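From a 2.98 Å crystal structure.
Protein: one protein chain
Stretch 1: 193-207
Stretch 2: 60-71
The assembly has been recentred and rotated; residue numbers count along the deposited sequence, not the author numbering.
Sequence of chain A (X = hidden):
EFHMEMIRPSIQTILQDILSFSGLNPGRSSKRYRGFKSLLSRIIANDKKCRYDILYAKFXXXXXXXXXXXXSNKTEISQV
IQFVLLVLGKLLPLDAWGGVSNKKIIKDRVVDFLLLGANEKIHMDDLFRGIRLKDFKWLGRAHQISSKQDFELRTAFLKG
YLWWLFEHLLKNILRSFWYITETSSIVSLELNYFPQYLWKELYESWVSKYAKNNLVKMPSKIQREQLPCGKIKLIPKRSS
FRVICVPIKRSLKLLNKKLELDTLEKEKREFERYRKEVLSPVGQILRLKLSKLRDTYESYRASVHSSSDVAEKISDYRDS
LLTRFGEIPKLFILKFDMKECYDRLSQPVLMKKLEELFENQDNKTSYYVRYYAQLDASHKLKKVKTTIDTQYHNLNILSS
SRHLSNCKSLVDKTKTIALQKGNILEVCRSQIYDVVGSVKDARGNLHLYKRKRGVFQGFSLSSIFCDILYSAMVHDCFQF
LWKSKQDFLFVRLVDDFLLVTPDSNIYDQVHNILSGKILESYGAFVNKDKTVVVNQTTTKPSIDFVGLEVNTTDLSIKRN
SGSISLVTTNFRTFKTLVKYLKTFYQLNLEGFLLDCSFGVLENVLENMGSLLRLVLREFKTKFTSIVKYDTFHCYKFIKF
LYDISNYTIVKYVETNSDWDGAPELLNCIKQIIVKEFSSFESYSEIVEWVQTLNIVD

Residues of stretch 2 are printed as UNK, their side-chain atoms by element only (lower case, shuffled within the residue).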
# COMPACT_ATOMS: atom_id res chain seq x y z
N TYR A 193 4.83 -11.69 -11.19
CA TYR A 193 5.52 -12.97 -11.07
C TYR A 193 6.63 -13.02 -12.12
O TYR A 193 6.40 -13.41 -13.27
CB TYR A 193 4.54 -14.13 -11.23
CG TYR A 193 3.52 -14.22 -10.13
CD1 TYR A 193 2.34 -13.48 -10.18
CD2 TYR A 193 3.72 -15.04 -9.03
CE1 TYR A 193 1.40 -13.56 -9.17
CE2 TYR A 193 2.79 -15.13 -8.01
CZ TYR A 193 1.63 -14.38 -8.09
OH TYR A 193 0.70 -14.46 -7.08
N PHE A 194 7.83 -12.61 -11.72
CA PHE A 194 8.98 -12.66 -12.62
C PHE A 194 9.67 -14.02 -12.50
O PHE A 194 9.93 -14.47 -11.38
CB PHE A 194 9.97 -11.55 -12.29
CG PHE A 194 9.49 -10.18 -12.66
CD1 PHE A 194 9.66 -9.70 -13.95
CD2 PHE A 194 8.87 -9.37 -11.73
CE1 PHE A 194 9.22 -8.45 -14.30
CE2 PHE A 194 8.42 -8.11 -12.08
CZ PHE A 194 8.60 -7.65 -13.36
N PRO A 195 9.94 -14.69 -13.61
CA PRO A 195 10.65 -15.98 -13.54
C PRO A 195 11.98 -15.83 -12.81
O PRO A 195 12.71 -14.86 -12.99
CB PRO A 195 10.85 -16.35 -15.01
CG PRO A 195 9.73 -15.67 -15.72
CD PRO A 195 9.53 -14.37 -14.99
N GLN A 196 12.29 -16.83 -11.98
CA GLN A 196 13.43 -16.73 -11.08
C GLN A 196 14.74 -16.57 -11.84
O GLN A 196 15.58 -15.74 -11.47
CB GLN A 196 13.48 -17.95 -10.16
CG GLN A 196 14.28 -17.73 -8.89
CD GLN A 196 13.63 -16.74 -7.95
OE1 GLN A 196 14.25 -15.76 -7.53
NE2 GLN A 196 12.37 -16.99 -7.60
N TYR A 197 14.95 -17.36 -12.89
CA TYR A 197 16.18 -17.23 -13.66
C TYR A 197 16.26 -15.89 -14.38
O TYR A 197 17.36 -15.33 -14.52
CB TYR A 197 16.30 -18.38 -14.67
CG TYR A 197 15.37 -18.29 -15.85
CD1 TYR A 197 14.03 -18.63 -15.73
CD2 TYR A 197 15.84 -17.88 -17.09
CE1 TYR A 197 13.18 -18.55 -16.82
CE2 TYR A 197 15.00 -17.80 -18.18
CZ TYR A 197 13.67 -18.13 -18.04
OH TYR A 197 12.82 -18.05 -19.12
N LEU A 198 15.13 -15.35 -14.83
CA LEU A 198 15.13 -14.03 -15.47
C LEU A 198 15.39 -12.93 -14.45
O LEU A 198 16.07 -11.94 -14.76
CB LEU A 198 13.81 -13.79 -16.20
CG LEU A 198 13.58 -14.57 -17.49
CD1 LEU A 198 12.22 -14.23 -18.08
CD2 LEU A 198 14.69 -14.28 -18.49
N TRP A 199 14.85 -13.07 -13.24
CA TRP A 199 14.97 -12.01 -12.24
C TRP A 199 16.42 -11.76 -11.85
O TRP A 199 16.83 -10.60 -11.70
CB TRP A 199 14.13 -12.35 -11.00
CG TRP A 199 14.36 -11.40 -9.86
CD1 TRP A 199 15.18 -11.60 -8.78
CD2 TRP A 199 13.78 -10.10 -9.69
NE1 TRP A 199 15.14 -10.51 -7.95
CE2 TRP A 199 14.29 -9.57 -8.48
CE3 TRP A 199 12.88 -9.34 -10.43
CZ2 TRP A 199 13.92 -8.32 -8.01
CZ3 TRP A 199 12.52 -8.09 -9.96
CH2 TRP A 199 13.04 -7.59 -8.76
N LYS A 200 17.20 -12.82 -11.66
CA LYS A 200 18.60 -12.66 -11.27
C LYS A 200 19.38 -11.85 -12.30
O LYS A 200 20.27 -11.07 -11.95
CB LYS A 200 19.24 -14.02 -11.05
CG LYS A 200 18.74 -14.75 -9.80
CD LYS A 200 19.39 -16.12 -9.67
CE LYS A 200 18.98 -16.79 -8.37
NZ LYS A 200 17.50 -16.92 -8.25
N GLU A 201 19.05 -12.02 -13.59
CA GLU A 201 19.69 -11.21 -14.62
C GLU A 201 19.25 -9.75 -14.53
O GLU A 201 20.08 -8.84 -14.63
CB GLU A 201 19.38 -11.78 -16.01
CG GLU A 201 20.22 -12.98 -16.40
CD GLU A 201 19.96 -13.44 -17.83
OE1 GLU A 201 18.82 -13.86 -18.12
OE2 GLU A 201 20.89 -13.38 -18.65
N LEU A 202 17.95 -9.52 -14.35
CA LEU A 202 17.45 -8.15 -14.21
C LEU A 202 18.00 -7.49 -12.95
O LEU A 202 18.41 -6.32 -12.98
CB LEU A 202 15.92 -8.16 -14.18
CG LEU A 202 15.22 -8.51 -15.49
CD1 LEU A 202 13.73 -8.70 -15.25
CD2 LEU A 202 15.45 -7.42 -16.52
N TYR A 203 18.02 -8.22 -11.83
CA TYR A 203 18.53 -7.67 -10.58
C TYR A 203 20.00 -7.29 -10.71
O TYR A 203 20.39 -6.16 -10.39
CB TYR A 203 18.33 -8.68 -9.45
CG TYR A 203 18.72 -8.18 -8.08
CD1 TYR A 203 17.81 -7.52 -7.27
CD2 TYR A 203 20.01 -8.38 -7.58
CE1 TYR A 203 18.15 -7.06 -6.02
CE2 TYR A 203 20.36 -7.93 -6.32
CZ TYR A 203 19.43 -7.27 -5.55
OH TYR A 203 19.79 -6.82 -4.29
N GLU A 204 20.83 -8.22 -11.20
CA GLU A 204 22.26 -7.94 -11.34
C GLU A 204 22.51 -6.76 -12.27
O GLU A 204 23.35 -5.90 -11.98
CB GLU A 204 22.98 -9.19 -11.85
CG GLU A 204 24.43 -8.97 -12.26
CD GLU A 204 25.37 -8.79 -11.08
OE1 GLU A 204 26.51 -8.33 -11.29
OE2 GLU A 204 24.97 -9.10 -9.93
N SER A 205 21.79 -6.71 -13.39
CA SER A 205 21.97 -5.62 -14.35
C SER A 205 21.60 -4.27 -13.74
O SER A 205 22.38 -3.31 -13.79
CB SER A 205 21.14 -5.88 -15.61
OG SER A 205 21.19 -4.78 -16.50
N TRP A 206 20.40 -4.18 -13.16
CA TRP A 206 19.91 -2.89 -12.68
C TRP A 206 20.71 -2.38 -11.49
O TRP A 206 21.10 -1.21 -11.45
CB TRP A 206 18.42 -2.99 -12.32
CG TRP A 206 17.74 -1.66 -12.25
CD1 TRP A 206 17.68 -0.83 -11.17
CD2 TRP A 206 17.03 -1.01 -13.31
NE1 TRP A 206 16.97 0.30 -11.49
CE2 TRP A 206 16.56 0.22 -12.80
CE3 TRP A 206 16.75 -1.33 -14.64
CZ2 TRP A 206 15.82 1.12 -13.57
CZ3 TRP A 206 16.01 -0.44 -15.40
CH2 TRP A 206 15.56 0.77 -14.86
N VAL A 207 20.97 -3.25 -10.51
CA VAL A 207 21.65 -2.83 -9.29
C VAL A 207 23.08 -2.39 -9.60
O VAL A 207 23.57 -1.39 -9.04
CB VAL A 207 21.61 -3.94 -8.23
CG1 VAL A 207 22.42 -3.55 -7.01
CG2 VAL A 207 20.17 -4.24 -7.84
N UNK A 60 5.99 -23.54 -19.44
CA UNK A 60 6.12 -22.09 -19.51
C UNK A 60 6.97 -21.69 -20.71
O UNK A 60 6.55 -20.87 -21.54
c UNK A 60 6.82 -20.02 -18.27
c UNK A 60 6.70 -21.54 -18.20
c UNK A 60 4.44 -21.38 -17.02
c UNK A 60 5.84 -21.96 -17.01
N UNK A 61 8.16 -22.26 -20.83
CA UNK A 61 9.06 -21.90 -21.91
C UNK A 61 10.12 -20.90 -21.49
O UNK A 61 9.83 -19.96 -20.75
N UNK A 62 11.35 -21.10 -21.95
CA UNK A 62 12.47 -20.23 -21.61
C UNK A 62 12.64 -19.18 -22.70
O UNK A 62 12.61 -19.51 -23.89
o UNK A 62 13.61 -21.93 -20.32
c UNK A 62 14.94 -20.12 -21.19
c UNK A 62 13.75 -21.04 -21.43
N UNK A 63 12.82 -17.93 -22.28
CA UNK A 63 13.00 -16.82 -23.20
C UNK A 63 14.21 -16.00 -22.78
O UNK A 63 14.66 -16.07 -21.63
o UNK A 63 10.61 -16.68 -23.63
c UNK A 63 11.75 -15.93 -23.27
N UNK A 64 14.73 -15.22 -23.72
CA UNK A 64 15.85 -14.35 -23.43
C UNK A 64 15.41 -13.18 -22.56
O UNK A 64 14.28 -12.69 -22.66
n UNK A 64 16.45 -10.22 -28.18
c UNK A 64 15.63 -12.85 -25.50
c UNK A 64 15.63 -11.01 -27.21
c UNK A 64 16.44 -12.12 -26.56
c UNK A 64 16.49 -13.83 -24.72
N UNK A 65 16.30 -12.75 -21.67
CA UNK A 65 16.00 -11.67 -20.74
C UNK A 65 15.83 -10.36 -21.50
O UNK A 65 16.78 -9.86 -22.10
c UNK A 65 17.10 -11.56 -19.69
s UNK A 65 16.77 -10.34 -18.39
N UNK A 66 14.62 -9.80 -21.46
CA UNK A 66 14.36 -8.51 -22.07
C UNK A 66 14.88 -7.40 -21.16
O UNK A 66 14.52 -7.33 -19.99
o UNK A 66 13.33 -6.18 -23.29
c UNK A 66 12.86 -8.33 -22.32
n UNK A 66 11.39 -7.17 -23.86
c UNK A 66 12.55 -7.13 -23.20
N UNK A 67 15.74 -6.54 -21.71
CA UNK A 67 16.27 -5.40 -20.97
C UNK A 67 15.69 -4.07 -21.40
O UNK A 67 15.87 -3.08 -20.69
c UNK A 67 17.80 -5.36 -21.09
c UNK A 67 18.95 -7.59 -21.00
c UNK A 67 18.51 -6.45 -20.34
c UNK A 67 19.37 -7.36 -18.29
c UNK A 67 19.81 -8.48 -18.95
c UNK A 67 18.72 -6.35 -18.98
c UNK A 67 19.60 -8.60 -20.32
N UNK A 68 15.01 -4.00 -22.55
CA UNK A 68 14.38 -2.76 -22.96
C UNK A 68 13.16 -2.45 -22.09
O UNK A 68 13.11 -1.41 -21.42
c UNK A 68 13.98 -2.83 -24.44
N UNK A 69 12.18 -3.35 -22.09
CA UNK A 69 11.03 -3.27 -21.20
C UNK A 69 11.23 -4.34 -20.13
O UNK A 69 10.83 -5.49 -20.29
o UNK A 69 8.58 -2.85 -19.96
n UNK A 69 7.38 -2.88 -21.86
c UNK A 69 8.51 -3.04 -21.17
c UNK A 69 9.72 -3.48 -21.97
N UNK A 70 11.87 -3.94 -19.02
CA UNK A 70 12.26 -4.89 -17.98
C UNK A 70 11.08 -5.53 -17.29
O UNK A 70 11.26 -6.53 -16.58
c UNK A 70 13.16 -4.20 -16.94
c UNK A 70 14.44 -3.70 -17.60
c UNK A 70 12.42 -3.06 -16.27
N UNK A 71 9.86 -5.00 -17.45
CA UNK A 71 8.69 -5.60 -16.83
C UNK A 71 7.99 -6.60 -17.74
O UNK A 71 7.03 -7.25 -17.31
c UNK A 71 7.67 -4.54 -16.38
c UNK A 71 6.85 -4.04 -17.57
c UNK A 71 8.37 -3.39 -15.68

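Position 60 has four side-chain carbons, forked at the first, with one arm two carbons long; no atom of it comes within 4.5 Å of stretch 1. Branching at CB with a longer arm identifies Ile60. Position 61 has no side-chain atoms, and its phi/psi of 99/139° would jam a CB against the carbonyl O of the preceding residue: Gly61, the first residue to leave helical angles after a helix.

Position 62 carries one carbon bearing an oxygen and a carbon, the pattern of threonine. In Thr62, CG2 lies 3.6 Å from Tyr197 OH. Position 63 has one carbon then one oxygen, hence Ser63. Its side chain stays 4.8 Å or more from stretch 1, so its backbone makes the contact: Ser63 N donates a hydrogen bond to Tyr197 OH (3.2 Å, 161° at the hydrogen), and Ser63 O lies 3.6 Å from Leu198 CD2.

Position 64 shows four carbons in a row ending in nitrogen, a lysine; the CA-to-CB bond of Lys64 points away from the helix. Position 65 has one carbon then sulfur, so it is Cys65, and its CB points toward stretch 1. That CB is 3.8 Å from Leu198 CD2 and 3.3 Å from Glu201 OE1, while Cys65 SG packs 3.7 Å from Leu202 CD2.

At position 66, two carbons, the second bearing oxygen and nitrogen, fit asparagine. Asn66 turns its amide end away from the helix, and Asn66 OD1 accepts a hydrogen bond from the backbone N of position 69 at 3.3 Å. Position 67 is a carbon followed by a six-carbon ring without a hydroxyl: Phe67. Its CE1 approaches Ser205 CB at 3.5 Å, and Glu201 O lies at the ring edge, 4.0 Å from Phe67 CE1.

Position 68 has a single carbon and touches nothing on stretch 1: Ala68. Position 69 repeats the two-carbon, oxygen-and-nitrogen pattern, giving Asn69, also without contact. Position 70 has three carbons forked at the first, as in valine; Val70 CB lies 4.0 Å from Leu202 CD2, and Val70 CG1 lies 4.2 Å from Trp206 CZ3. Position 71 has the same fork, hence Val71, whose CB points away, although its CA is 3.8 Å from Phe194 CE1.

The contact works by laying an irregular segment along a helix. Leu198, Leu202 and Trp206, spaced four residues apart, meet Cys65, Phe67 and Val70 through apolar packing, while Tyr197 anchors the segment through the single cross-stretch hydrogen bond. Together the stretches bury 612 Å².

Stretch 2, residues 60-71: IGTSKCNFANVV
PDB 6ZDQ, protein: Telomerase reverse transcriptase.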